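Local coordinates for enoyl-CoA hydratase, EchA12_1 (Mycobacterium marinum M, PDB 3QRE), which probably hydrates or otherwise acts on enoyl-CoA thioesters in fatty acid metabolism, at residues A64-A69 / T127-P132; I75-L80 / S239-I244. One frame throughout, in Å; residues are numbered along the deposited sequence.

Interaction 1 of 2, residues A64-A69 / T127-P132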
loop_
_atom_site.group_PDB
_atom_site.type_symbol
_atom_site.label_atom_id
_atom_site.label_comp_id
_atom_site.label_asym_id
_atom_site.label_seq_id
_atom_site.Cartn_x
_atom_site.Cartn_y
_atom_site.Cartn_z
ATOM N N ALA A 64 10.951 -14.433 -26.987
ATOM C CA ALA A 64 10.926 -15.767 -27.568
ATOM C C ALA A 64 10.933 -16.796 -26.452
ATOM O O ALA A 64 10.215 -17.783 -26.518
ATOM C CB ALA A 64 12.119 -15.972 -28.552
ATOM N N ALA A 65 11.735 -16.542 -25.419
ATOM C CA ALA A 65 11.827 -17.436 -24.267
ATOM C C ALA A 65 10.502 -17.501 -23.508
ATOM O O ALA A 65 9.993 -18.593 -23.276
ATOM C CB ALA A 65 12.979 -17.026 -23.349
ATOM N N ILE A 66 9.936 -16.344 -23.160
ATOM C CA ILE A 66 8.579 -16.265 -22.562
ATOM C C ILE A 66 7.503 -16.969 -23.397
ATOM O O ILE A 66 6.727 -17.765 -22.864
ATOM C CB ILE A 66 8.115 -14.798 -22.305
ATOM C CG1 ILE A 66 8.922 -14.133 -21.184
ATOM C CG2 ILE A 66 6.613 -14.735 -22.012
ATOM C CD1 ILE A 66 8.758 -14.734 -19.795
ATOM N N ASP A 67 7.453 -16.675 -24.696
ATOM C CA ASP A 67 6.506 -17.342 -25.601
ATOM C C ASP A 67 6.635 -18.850 -25.523
ATOM O O ASP A 67 5.629 -19.558 -25.453
ATOM C CB ASP A 67 6.656 -16.860 -27.048
ATOM C CG ASP A 67 6.139 -15.428 -27.244
ATOM O OD1 ASP A 67 5.641 -14.833 -26.249
ATOM O OD2 ASP A 67 6.227 -14.902 -28.384
ATOM N N ARG A 68 7.868 -19.335 -25.489
ATOM C CA ARG A 68 8.116 -20.776 -25.431
ATOM C C ARG A 68 7.622 -21.424 -24.126
ATOM O O ARG A 68 6.931 -22.446 -24.157
ATOM C CB ARG A 68 9.599 -21.068 -25.698
ATOM C CG ARG A 68 9.973 -22.528 -25.599
ATOM C CD ARG A 68 11.470 -22.691 -25.812
ATOM N NE ARG A 68 11.926 -24.058 -25.550
ATOM C CZ ARG A 68 13.206 -24.437 -25.593
ATOM N NH1 ARG A 68 14.158 -23.544 -25.873
ATOM N NH2 ARG A 68 13.536 -25.700 -25.349
ATOM N N ALA A 69 7.969 -20.832 -22.985
ATOM C CA ALA A 69 7.417 -21.266 -21.690
ATOM C C ALA A 69 5.883 -21.230 -21.677
ATOM O O ALA A 69 5.236 -22.177 -21.231
ATOM C CB ALA A 69 7.967 -20.407 -20.588
ATOM N N THR A 127 2.370 -9.413 -17.108
ATOM C CA THR A 127 1.190 -9.445 -16.259
ATOM C C THR A 127 -0.006 -10.089 -16.938
ATOM O O THR A 127 -0.974 -10.414 -16.276
ATOM C CB THR A 127 0.753 -8.043 -15.741
ATOM O OG1 THR A 127 0.071 -7.327 -16.780
ATOM C CG2 THR A 127 1.934 -7.215 -15.203
ATOM N N MET A 128 0.038 -10.277 -18.250
ATOM C CA MET A 128 -1.131 -10.826 -18.965
ATOM C C MET A 128 -0.927 -12.285 -19.368
ATOM O O MET A 128 -1.739 -12.854 -20.095
ATOM C CB MET A 128 -1.455 -9.954 -20.187
ATOM C CG MET A 128 -1.819 -8.525 -19.781
ATOM S SD MET A 128 -2.286 -7.399 -21.117
ATOM C CE MET A 128 -0.778 -7.172 -22.058
ATOM N N LEU A 129 0.178 -12.879 -18.911
ATOM C CA LEU A 129 0.448 -14.278 -19.170
ATOM C C LEU A 129 -0.492 -15.127 -18.320
ATOM O O LEU A 129 -0.942 -14.702 -17.250
ATOM C CB LEU A 129 1.907 -14.648 -18.832
ATOM C CG LEU A 129 3.061 -13.992 -19.611
ATOM C CD1 LEU A 129 4.399 -14.476 -19.106
ATOM C CD2 LEU A 129 2.921 -14.194 -21.154
ATOM N N ARG A 130 -0.773 -16.327 -18.813
ATOM C CA ARG A 130 -1.436 -17.354 -18.036
ATOM C C ARG A 130 -0.568 -17.894 -16.887
ATOM O O ARG A 130 -1.088 -18.501 -15.952
ATOM C CB ARG A 130 -1.831 -18.508 -18.970
ATOM C CG ARG A 130 -3.073 -18.231 -19.849
ATOM C CD ARG A 130 -3.420 -19.449 -20.765
ATOM N NE ARG A 130 -2.462 -19.588 -21.865
ATOM C CZ ARG A 130 -1.429 -20.445 -21.880
ATOM N NH1 ARG A 130 -1.205 -21.277 -20.852
ATOM N NH2 ARG A 130 -0.617 -20.485 -22.938
ATOM N N LYS A 131 0.742 -17.692 -16.954
ATOM C CA LYS A 131 1.660 -18.331 -15.992
ATOM C C LYS A 131 2.434 -17.311 -15.164
ATOM O O LYS A 131 2.795 -16.266 -15.673
ATOM C CB LYS A 131 2.659 -19.259 -16.737
ATOM C CG LYS A 131 1.955 -20.329 -17.551
ATOM C CD LYS A 131 2.877 -21.197 -18.406
ATOM C CE LYS A 131 1.975 -22.255 -19.096
ATOM N NZ LYS A 131 2.709 -23.333 -19.855
ATOM N N PRO A 132 2.725 -17.630 -13.898
ATOM C CA PRO A 132 3.452 -16.718 -13.024
ATOM C C PRO A 132 4.918 -16.578 -13.435
ATOM O O PRO A 132 5.515 -17.535 -13.960
ATOM C CB PRO A 132 3.374 -17.399 -11.643
ATOM C CG PRO A 132 2.441 -18.594 -11.823
ATOM C CD PRO A 132 2.510 -18.943 -13.258
#
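Ile66 on helix 56-71 and Leu129 in the loop before strand 133-137 supply the apolar half of this contact. The gamma-branch methyl does the touching on the helix side: Ile66 CG2 lies 3.7 Å from Leu129 CD1 and 3.8 Å from Leu129 CD2, so it sits against both prongs of the leucine fork almost equally. The two side chains cross obliquely. In Ile66, CG2 stands anti to the backbone N while CG1 is beside it (chi1 -69°), which leaves the short branch as the one that meets the loop. Leu129 directs its CB at the helix and, with CG anti to the carbonyl carbon (chi1 -63°), brings both methyls up to that branch. Phe125 also packs on Ile66, and Lys245 of helix 238-249 touches Leu129.

The polar half is one hydrogen bond between the two segments. Lys131, its chain extended beyond CG, reaches the last turn of the helix and donates from NZ to Ala69 O at 3.1 Å. The ammonium lies in the carbonyl plane, at a C=O...N angle of 151°. Its stronger partner is Ile75 O, and Glu70 O adds a weak bond. The lysine head is therefore gripped by carbonyls of the helix's last turn and of Ile75 beyond it, where a positive charge would probably be favoured by the helix dipole.

The pairing of an Ile-Leu apolar pair with a lysine tied to main-chain oxygens packs the segment leading into strand 133-137 against the helix between strands 40-45 and 77-82, a parallel pair joined by the beta-alpha-beta crossover of the crotonase-like fold.

Interaction 2 of 2, residues I75-L80 / S239-I244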
loop_
_atom_site.group_PDB
_atom_site.type_symbol
_atom_site.label_atom_id
_atom_site.label_comp_id
_atom_site.label_asym_id
_atom_site.label_seq_id
_atom_site.Cartn_x
_atom_site.Cartn_y
_atom_site.Cartn_z
ATOM N N ILE A 75 5.330 -26.676 -18.967
ATOM C CA ILE A 75 5.823 -25.576 -18.129
ATOM C C ILE A 75 4.699 -24.985 -17.274
ATOM O O ILE A 75 3.667 -24.540 -17.784
ATOM C CB ILE A 75 6.495 -24.436 -18.949
ATOM C CG1 ILE A 75 7.743 -24.941 -19.705
ATOM C CG2 ILE A 75 6.851 -23.227 -18.031
ATOM C CD1 ILE A 75 8.891 -25.506 -18.797
ATOM N N ARG A 76 4.928 -24.991 -15.968
ATOM C CA ARG A 76 3.984 -24.465 -14.994
ATOM C C ARG A 76 4.341 -23.057 -14.509
ATOM O O ARG A 76 3.457 -22.211 -14.345
ATOM C CB ARG A 76 3.904 -25.409 -13.801
ATOM C CG ARG A 76 3.500 -26.857 -14.169
ATOM C CD ARG A 76 2.055 -26.885 -14.590
ATOM N NE ARG A 76 1.313 -25.851 -13.854
ATOM C CZ ARG A 76 0.850 -25.980 -12.606
ATOM N NH1 ARG A 76 1.023 -27.118 -11.930
ATOM N NH2 ARG A 76 0.207 -24.960 -12.032
ATOM N N VAL A 77 5.625 -22.814 -14.256
ATOM C CA VAL A 77 6.066 -21.542 -13.689
ATOM C C VAL A 77 7.359 -21.094 -14.381
ATOM O O VAL A 77 8.173 -21.937 -14.826
ATOM C CB VAL A 77 6.283 -21.643 -12.161
ATOM C CG1 VAL A 77 6.555 -20.269 -11.549
ATOM C CG2 VAL A 77 5.080 -22.265 -11.482
ATOM N N ILE A 78 7.531 -19.776 -14.460
ATOM C CA ILE A 78 8.712 -19.152 -15.058
ATOM C C ILE A 78 9.580 -18.466 -14.000
ATOM O O ILE A 78 9.076 -17.724 -13.149
ATOM C CB ILE A 78 8.321 -18.089 -16.123
ATOM C CG1 ILE A 78 7.502 -18.718 -17.263
ATOM C CG2 ILE A 78 9.574 -17.392 -16.667
ATOM C CD1 ILE A 78 6.755 -17.689 -18.166
ATOM N N VAL A 79 10.884 -18.718 -14.050
ATOM C CA VAL A 79 11.845 -17.985 -13.203
ATOM C C VAL A 79 12.728 -17.128 -14.108
ATOM O O VAL A 79 13.230 -17.607 -15.125
ATOM C CB VAL A 79 12.652 -18.923 -12.255
ATOM C CG1 VAL A 79 13.808 -18.204 -11.588
ATOM C CG2 VAL A 79 11.726 -19.464 -11.163
ATOM N N LEU A 80 12.858 -15.850 -13.750
ATOM C CA LEU A 80 13.628 -14.874 -14.507
ATOM C C LEU A 80 14.823 -14.350 -13.681
ATOM O O LEU A 80 14.652 -13.901 -12.552
ATOM C CB LEU A 80 12.714 -13.715 -14.953
ATOM C CG LEU A 80 13.339 -12.555 -15.759
ATOM C CD1 LEU A 80 13.825 -13.091 -17.120
ATOM C CD2 LEU A 80 12.375 -11.316 -15.932
ATOM N N SER A 239 -4.928 -23.733 -14.567
ATOM C CA SER A 239 -6.062 -22.843 -14.771
ATOM C C SER A 239 -6.347 -22.025 -13.514
ATOM O O SER A 239 -6.924 -20.934 -13.579
ATOM C CB SER A 239 -7.298 -23.614 -15.260
ATOM O OG SER A 239 -7.738 -24.558 -14.306
ATOM N N SER A 240 -5.910 -22.523 -12.367
ATOM C CA SER A 240 -6.027 -21.736 -11.135
ATOM C C SER A 240 -5.047 -20.574 -11.101
ATOM O O SER A 240 -5.413 -19.482 -10.681
ATOM C CB SER A 240 -5.881 -22.601 -9.884
ATOM O OG SER A 240 -7.157 -23.061 -9.476
ATOM N N MET A 241 -3.806 -20.810 -11.531
ATOM C CA MET A 241 -2.835 -19.713 -11.669
ATOM C C MET A 241 -3.336 -18.634 -12.657
ATOM O O MET A 241 -3.266 -17.447 -12.363
ATOM C CB MET A 241 -1.481 -20.258 -12.127
ATOM C CG MET A 241 -0.701 -21.019 -11.078
ATOM S SD MET A 241 0.805 -21.763 -11.739
ATOM C CE MET A 241 1.520 -22.330 -10.215
ATOM N N ALA A 242 -3.868 -19.054 -13.808
ATOM C CA ALA A 242 -4.321 -18.127 -14.861
ATOM C C ALA A 242 -5.434 -17.253 -14.339
ATOM O O ALA A 242 -5.481 -16.060 -14.633
ATOM C CB ALA A 242 -4.824 -18.891 -16.091
ATOM N N VAL A 243 -6.315 -17.874 -13.560
ATOM C CA VAL A 243 -7.464 -17.219 -12.967
ATOM C C VAL A 243 -7.012 -16.196 -11.945
ATOM O O VAL A 243 -7.494 -15.036 -11.930
ATOM C CB VAL A 243 -8.387 -18.283 -12.305
ATOM C CG1 VAL A 243 -9.201 -17.711 -11.191
ATOM C CG2 VAL A 243 -9.268 -18.885 -13.357
ATOM N N ILE A 244 -6.067 -16.619 -11.108
ATOM C CA ILE A 244 -5.509 -15.734 -10.093
ATOM C C ILE A 244 -4.904 -14.481 -10.742
ATOM O O ILE A 244 -5.249 -13.358 -10.346
ATOM C CB ILE A 244 -4.512 -16.487 -9.171
ATOM C CG1 ILE A 244 -5.297 -17.421 -8.240
ATOM C CG2 ILE A 244 -3.627 -15.505 -8.375
ATOM C CD1 ILE A 244 -4.472 -18.542 -7.618
#
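Met241 of helix 238-249 reaches across to Arg76, just ahead of strand 77-82, and to Val77, its first residue, and its thioether carries the whole contact. The sulfur is the closest atom: Met241 SD lies 3.3 Å from Arg76 NH2 and 3.7 Å from Arg76 O. The approach to the guanidinium is oblique, and the two side chains cross at about a right angle. Beyond the sulfur, the terminal methyl Met241 CE is 3.5 Å from Arg76 NH2 and touches the valine through Val77 CG2 at 3.8 Å, again with the chains nearly perpendicular.

The torsions account for these positions. Met241 aims its CB at the strand and stays extended through chi2 and chi3 (174° and 172°), so sulfur and methyl are delivered at full length. Arg76 instead folds at chi2 and chi3, and the bends bring its guanidinium closer to the helix than the direction of its CB would suggest.

In the next shell, Cys236 O accepts a hydrogen bond from Arg76 NH2 and Ala233 O a weak one from NH1, holding the guanidinium near the junction of helices 221-235 and 238-249. Ile232 packs on both Val77 and Met241, while Pro132 of the same chain and Leu196 of the second subunit also touch the methionine.

With 130 Å² buried in total and no hydrogen bond between the segments, the contact is probably held largely by dispersion. The sulfur lies beside a probably cationic group, which makes some charge-induced polarisation of it possible; any attraction this adds is likely to be modest.

Overall arrangement
Interactions 1 and 2 lie on the same side of the chain's centre, with their own centres 9 Å apart. Their segments alternate in sequence: 64-69, 75-80, 127-132, 239-244. Helix 56-71 is followed, after a short loop, by strand 77-82, and the 127-132 loop leads into strand 133-137, its parallel neighbour in the six-stranded sheet. The contacts meet directly: Lys131 NZ is 2.6 Å from Ile75 O, a probable hydrogen bond, and Pro132 O is 3.1 Å from Ile78 N, a probable backbone hydrogen bond. The loop thus lies between the two helices and joins early and late parts of the crotonase-like fold, close to where the second subunit packs.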